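Local atomic coordinates of protein-disulfide isomerase (Novosphingobium aromaticivorans, PDB entry 3GMF), a protein that probably acts as a thioredoxin-fold thiol-disulfide oxidoreductase or isomerase, rearranging disulfide bonds in other proteins. Residues A15-C27 / K50-D64. Sequence-based numbering, arbitrary orientation.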
loop_
_atom_site.group_PDB
_atom_site.type_symbol
_atom_site.label_atom_id
_atom_site.label_comp_id
_atom_site.label_asym_id
_atom_site.label_seq_id
_atom_site.Cartn_x
_atom_site.Cartn_y
_atom_site.Cartn_z
ATOM N N ALA A 15 7.708 3.402 20.397
ATOM C CA ALA A 15 8.029 4.803 20.063
ATOM C C ALA A 15 6.781 5.663 20.243
ATOM O O ALA A 15 5.677 5.224 19.887
ATOM C CB ALA A 15 8.565 4.911 18.652
ATOM N N LYS A 16 6.942 6.861 20.823
ATOM C CA LYS A 16 5.791 7.697 21.201
ATOM C C LYS A 16 4.968 8.213 20.015
ATOM O O LYS A 16 3.745 8.245 20.078
ATOM C CB LYS A 16 6.195 8.851 22.139
ATOM C CG LYS A 16 7.358 9.735 21.669
ATOM C CD LYS A 16 7.142 11.220 22.013
ATOM C CE LYS A 16 7.242 11.529 23.512
ATOM N NZ LYS A 16 5.921 11.503 24.217
ATOM N N LEU A 17 5.640 8.614 18.934
ATOM C CA LEU A 17 4.908 9.103 17.761
ATOM C C LEU A 17 4.589 7.928 16.841
ATOM O O LEU A 17 5.482 7.307 16.264
ATOM C CB LEU A 17 5.663 10.213 17.002
ATOM C CG LEU A 17 4.856 11.112 16.034
ATOM C CD1 LEU A 17 5.698 12.275 15.548
ATOM C CD2 LEU A 17 4.310 10.386 14.805
ATOM N N ARG A 18 3.303 7.655 16.681
ATOM C CA ARG A 18 2.877 6.618 15.760
ATOM C C ARG A 18 2.160 7.272 14.578
ATOM O O ARG A 18 1.069 7.832 14.747
ATOM C CB ARG A 18 1.941 5.649 16.476
ATOM C CG ARG A 18 1.373 4.522 15.610
ATOM C CD ARG A 18 2.433 3.516 15.199
ATOM N NE ARG A 18 2.920 2.718 16.333
ATOM C CZ ARG A 18 2.393 1.564 16.742
ATOM N NH1 ARG A 18 1.346 1.035 16.122
ATOM N NH2 ARG A 18 2.929 0.922 17.778
ATOM N N LEU A 19 2.787 7.192 13.403
ATOM C CA LEU A 19 2.210 7.727 12.168
ATOM C C LEU A 19 1.537 6.561 11.443
ATOM O O LEU A 19 2.201 5.595 11.068
ATOM C CB LEU A 19 3.313 8.298 11.263
ATOM C CG LEU A 19 2.869 8.728 9.855
ATOM C CD1 LEU A 19 1.815 9.879 9.902
ATOM C CD2 LEU A 19 4.055 9.088 8.971
ATOM N N VAL A 20 0.233 6.676 11.229
ATOM C CA VAL A 20 -0.503 5.694 10.424
ATOM C C VAL A 20 -0.717 6.277 9.037
ATOM O O VAL A 20 -1.176 7.408 8.926
ATOM C CB VAL A 20 -1.867 5.394 11.026
ATOM C CG1 VAL A 20 -2.683 4.487 10.099
ATOM C CG2 VAL A 20 -1.681 4.723 12.392
ATOM N N GLU A 21 -0.424 5.491 8.001
ATOM C CA GLU A 21 -0.553 5.927 6.592
ATOM C C GLU A 21 -1.570 5.007 5.943
ATOM O O GLU A 21 -1.401 3.793 6.021
ATOM C CB GLU A 21 0.773 5.750 5.837
ATOM C CG GLU A 21 1.991 6.480 6.443
ATOM C CD GLU A 21 3.256 6.344 5.578
ATOM O OE1 GLU A 21 3.301 5.459 4.705
ATOM O OE2 GLU A 21 4.192 7.143 5.767
ATOM N N PHE A 22 -2.645 5.573 5.372
ATOM C CA PHE A 22 -3.616 4.801 4.598
ATOM C C PHE A 22 -3.246 5.058 3.164
ATOM O O PHE A 22 -3.367 6.195 2.679
ATOM C CB PHE A 22 -5.049 5.290 4.854
ATOM C CG PHE A 22 -5.496 5.149 6.286
ATOM C CD1 PHE A 22 -6.092 3.973 6.736
ATOM C CD2 PHE A 22 -5.352 6.208 7.175
ATOM C CE1 PHE A 22 -6.528 3.851 8.071
ATOM C CE2 PHE A 22 -5.803 6.092 8.492
ATOM C CZ PHE A 22 -6.366 4.904 8.943
ATOM N N VAL A 23 -2.762 4.026 2.479
ATOM C CA VAL A 23 -2.204 4.226 1.129
ATOM C C VAL A 23 -2.729 3.162 0.162
ATOM O O VAL A 23 -3.131 2.074 0.571
ATOM C CB VAL A 23 -0.645 4.243 1.100
ATOM C CG1 VAL A 23 -0.085 5.401 1.994
ATOM C CG2 VAL A 23 -0.074 2.877 1.524
ATOM N N SER A 24 -2.665 3.489 -1.129
ATOM C CA SER A 24 -3.218 2.633 -2.169
ATOM C C SER A 24 -2.208 2.506 -3.299
ATOM O O SER A 24 -1.651 3.520 -3.717
ATOM C CB SER A 24 -4.485 3.276 -2.714
ATOM O OG SER A 24 -4.831 2.732 -3.987
ATOM N N TYR A 25 -2.006 1.281 -3.801
ATOM C CA TYR A 25 -0.989 1.039 -4.875
ATOM C C TYR A 25 -1.319 1.665 -6.219
ATOM O O TYR A 25 -0.430 1.828 -7.059
ATOM C CB TYR A 25 -0.697 -0.459 -5.057
ATOM C CG TYR A 25 -0.069 -1.079 -3.831
ATOM C CD1 TYR A 25 1.250 -0.757 -3.471
ATOM C CD2 TYR A 25 -0.780 -1.978 -3.026
ATOM C CE1 TYR A 25 1.842 -1.302 -2.342
ATOM C CE2 TYR A 25 -0.179 -2.547 -1.856
ATOM C CZ TYR A 25 1.132 -2.192 -1.539
ATOM O OH TYR A 25 1.718 -2.730 -0.416
ATOM N N THR A 26 -2.593 1.992 -6.438
ATOM C CA THR A 26 -3.023 2.544 -7.744
ATOM C C THR A 26 -3.176 4.062 -7.727
ATOM O O THR A 26 -3.632 4.667 -8.707
ATOM C CB THR A 26 -4.329 1.900 -8.234
ATOM O OG1 THR A 26 -5.356 2.047 -7.225
ATOM C CG2 THR A 26 -4.102 0.424 -8.557
ATOM N N CYS A 27 -2.811 4.677 -6.602
ATOM C CA CYS A 27 -2.994 6.118 -6.405
ATOM C C CYS A 27 -1.705 6.871 -6.744
ATOM O O CYS A 27 -0.643 6.582 -6.182
ATOM C CB CYS A 27 -3.416 6.382 -4.943
ATOM S SG CYS A 27 -3.376 8.122 -4.459
ATOM N N LYS A 50 12.456 7.685 17.393
ATOM C CA LYS A 50 11.590 8.778 17.837
ATOM C C LYS A 50 10.129 8.556 17.436
ATOM O O LYS A 50 9.210 9.123 18.029
ATOM C CB LYS A 50 12.106 10.100 17.268
ATOM C CG LYS A 50 13.466 10.517 17.825
ATOM C CD LYS A 50 14.107 11.614 16.987
ATOM C CE LYS A 50 15.276 12.242 17.743
ATOM N NZ LYS A 50 16.142 13.106 16.895
ATOM N N GLY A 51 9.923 7.721 16.429
ATOM C CA GLY A 51 8.581 7.415 15.965
ATOM C C GLY A 51 8.584 6.170 15.116
ATOM O O GLY A 51 9.645 5.689 14.713
ATOM N N ALA A 52 7.386 5.663 14.830
ATOM C CA ALA A 52 7.224 4.465 14.024
ATOM C C ALA A 52 6.122 4.718 12.983
ATOM O O ALA A 52 5.254 5.552 13.199
ATOM C CB ALA A 52 6.851 3.286 14.900
ATOM N N ILE A 53 6.168 3.973 11.879
ATOM C CA ILE A 53 5.196 4.151 10.788
ATOM C C ILE A 53 4.396 2.886 10.598
ATOM O O ILE A 53 4.961 1.820 10.353
ATOM C CB ILE A 53 5.855 4.502 9.445
ATOM C CG1 ILE A 53 6.747 5.741 9.591
ATOM C CG2 ILE A 53 4.775 4.759 8.378
ATOM C CD1 ILE A 53 7.695 5.941 8.455
ATOM N N GLU A 54 3.082 3.016 10.688
ATOM C CA GLU A 54 2.187 1.910 10.467
ATOM C C GLU A 54 1.545 2.087 9.094
ATOM O O GLU A 54 0.743 2.996 8.894
ATOM C CB GLU A 54 1.107 1.882 11.531
ATOM C CG GLU A 54 0.178 0.706 11.431
ATOM C CD GLU A 54 -0.779 0.670 12.605
ATOM O OE1 GLU A 54 -0.406 1.143 13.705
ATOM O OE2 GLU A 54 -1.893 0.170 12.432
ATOM N N VAL A 55 1.920 1.237 8.154
ATOM C CA VAL A 55 1.391 1.322 6.793
ATOM C C VAL A 55 0.163 0.451 6.720
ATOM O O VAL A 55 0.208 -0.731 7.055
ATOM C CB VAL A 55 2.451 0.894 5.758
ATOM C CG1 VAL A 55 1.843 0.766 4.357
ATOM C CG2 VAL A 55 3.588 1.899 5.766
ATOM N N ARG A 56 -0.943 1.069 6.335
ATOM C CA ARG A 56 -2.154 0.304 6.108
ATOM C C ARG A 56 -2.511 0.310 4.632
ATOM O O ARG A 56 -2.518 1.357 3.959
ATOM C CB ARG A 56 -3.313 0.796 6.961
ATOM C CG ARG A 56 -3.067 0.695 8.462
ATOM C CD ARG A 56 -4.239 1.294 9.187
ATOM N NE ARG A 56 -4.022 1.366 10.625
ATOM C CZ ARG A 56 -4.963 1.689 11.503
ATOM N NH1 ARG A 56 -6.204 1.946 11.099
ATOM N NH2 ARG A 56 -4.664 1.742 12.786
ATOM N N ASN A 57 -2.771 -0.893 4.125
ATOM C CA ASN A 57 -3.188 -1.049 2.735
ATOM C C ASN A 57 -4.658 -0.692 2.622
ATOM O O ASN A 57 -5.547 -1.459 3.011
ATOM C CB ASN A 57 -2.936 -2.469 2.239
ATOM C CG ASN A 57 -1.477 -2.846 2.289
ATOM O OD1 ASN A 57 -1.079 -3.760 3.016
ATOM N ND2 ASN A 57 -0.673 -2.154 1.523
ATOM N N PHE A 58 -4.904 0.495 2.092
ATOM C CA PHE A 58 -6.264 0.957 1.873
ATOM C C PHE A 58 -6.591 0.567 0.433
ATOM O O PHE A 58 -6.211 1.270 -0.512
ATOM C CB PHE A 58 -6.330 2.466 2.053
ATOM C CG PHE A 58 -7.718 3.019 1.987
ATOM C CD1 PHE A 58 -8.569 2.913 3.075
ATOM C CD2 PHE A 58 -8.178 3.636 0.818
ATOM C CE1 PHE A 58 -9.868 3.421 3.009
ATOM C CE2 PHE A 58 -9.469 4.161 0.735
ATOM C CZ PHE A 58 -10.311 4.056 1.829
ATOM N N VAL A 59 -7.314 -0.547 0.276
ATOM C CA VAL A 59 -7.468 -1.141 -1.058
ATOM C C VAL A 59 -8.687 -0.563 -1.772
ATOM O O VAL A 59 -9.813 -0.734 -1.295
ATOM C CB VAL A 59 -7.601 -2.669 -0.945
ATOM C CG1 VAL A 59 -7.867 -3.268 -2.331
ATOM C CG2 VAL A 59 -6.334 -3.289 -0.309
ATOM N N ARG A 60 -8.469 0.106 -2.906
ATOM C CA ARG A 60 -9.527 0.914 -3.549
ATOM C C ARG A 60 -10.216 0.245 -4.736
ATOM O O ARG A 60 -11.322 0.668 -5.140
ATOM C CB ARG A 60 -8.969 2.262 -4.036
ATOM C CG ARG A 60 -8.337 3.149 -2.923
ATOM C CD ARG A 60 -7.933 4.495 -3.481
ATOM N NE ARG A 60 -7.050 4.311 -4.642
ATOM C CZ ARG A 60 -6.996 5.135 -5.679
ATOM N NH1 ARG A 60 -7.773 6.212 -5.704
ATOM N NH2 ARG A 60 -6.181 4.864 -6.708
ATOM N N ASP A 61 -9.528 -0.741 -5.323
ATOM C CA ASP A 61 -9.931 -1.342 -6.622
ATOM C C ASP A 61 -9.218 -2.709 -6.769
ATOM O O ASP A 61 -8.321 -3.034 -5.989
ATOM C CB ASP A 61 -9.647 -0.360 -7.791
ATOM C CG ASP A 61 -8.160 -0.063 -7.960
ATOM O OD1 ASP A 61 -7.421 -1.015 -8.254
ATOM O OD2 ASP A 61 -7.751 1.111 -7.782
ATOM N N PRO A 62 -9.662 -3.552 -7.727
ATOM C CA PRO A 62 -9.095 -4.896 -7.803
ATOM C C PRO A 62 -7.630 -4.933 -8.278
ATOM O O PRO A 62 -6.964 -5.936 -8.051
ATOM C CB PRO A 62 -10.015 -5.625 -8.804
ATOM C CG PRO A 62 -11.213 -4.756 -8.928
ATOM C CD PRO A 62 -10.744 -3.354 -8.710
ATOM N N ILE A 63 -7.169 -3.882 -8.960
ATOM C CA ILE A 63 -5.741 -3.805 -9.363
ATOM C C ILE A 63 -4.857 -3.598 -8.115
ATOM O O ILE A 63 -3.875 -4.325 -7.882
ATOM C CB ILE A 63 -5.515 -2.699 -10.387
ATOM C CG1 ILE A 63 -6.344 -2.982 -11.641
ATOM C CG2 ILE A 63 -4.023 -2.648 -10.847
ATOM C CD1 ILE A 63 -6.552 -1.727 -12.473
ATOM N N ASP A 64 -5.243 -2.607 -7.320
ATOM C CA ASP A 64 -4.726 -2.383 -5.950
ATOM C C ASP A 64 -4.737 -3.679 -5.126
ATOM O O ASP A 64 -3.719 -4.056 -4.531
ATOM C CB ASP A 64 -5.621 -1.327 -5.288
ATOM C CG ASP A 64 -4.959 -0.627 -4.103
ATOM O OD1 ASP A 64 -3.802 -0.945 -3.730
ATOM O OD2 ASP A 64 -5.632 0.269 -3.541
HETATM O O HOH W 1 -3.659 -0.641 -0.987
HETATM O O HOH W 2 -1.087 0.064 -0.334
#
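Strands 17-23 and 51-57 run parallel, in register from Leu17 beside Gly51 to Val23 beside Asn57, their axes 20° apart. Helix 28-46 connects them in a beta-alpha-beta crossover of the thioredoxin fold. On the face with Val20, Glu54 lies between two arginines. Arg18 NH1 forms a salt bridge with Glu54 OE1 at 3.0 Å, the oxygen lying in the guanidinium plane. In the conformer described, Arg56 grips Glu54 OE2 side-on through NE and NH2, and His7 also bonds this oxygen. With chi1 at 174°, Val20 turns CG1 away from its own backbone N and lays it over one face of the Arg56 guanidinium, 3.4 Å from Arg56 NE. On the opposite face Glu21 CD packs against Ile53 CG2 at 3.6 Å.

Beyond the strands, polar side chains join the turn 24-27 to the start of helix 62-73. Ser24 OG donates to Asp64 OD2 (2.6 Å) from above the carboxylate plane and accepts from Arg60 NE. Arg60 N reaches Asp64 OD2 from the other face. Tyr25 N donates to Asp64 OD1 at 2.9 Å. Thr26 OG1 donates to Asp61 OD2 (2.6 Å), while Asp61 OD1 caps Asp64 N. With Asp64 replaced by an alanine, Tyr25 N, Arg60 N and the Ser24 hydroxyl would probably lose these acceptors. The bonds thus tie down the turn leading into Cys27, the first cysteine of a probable thioredoxin-type CxxC motif.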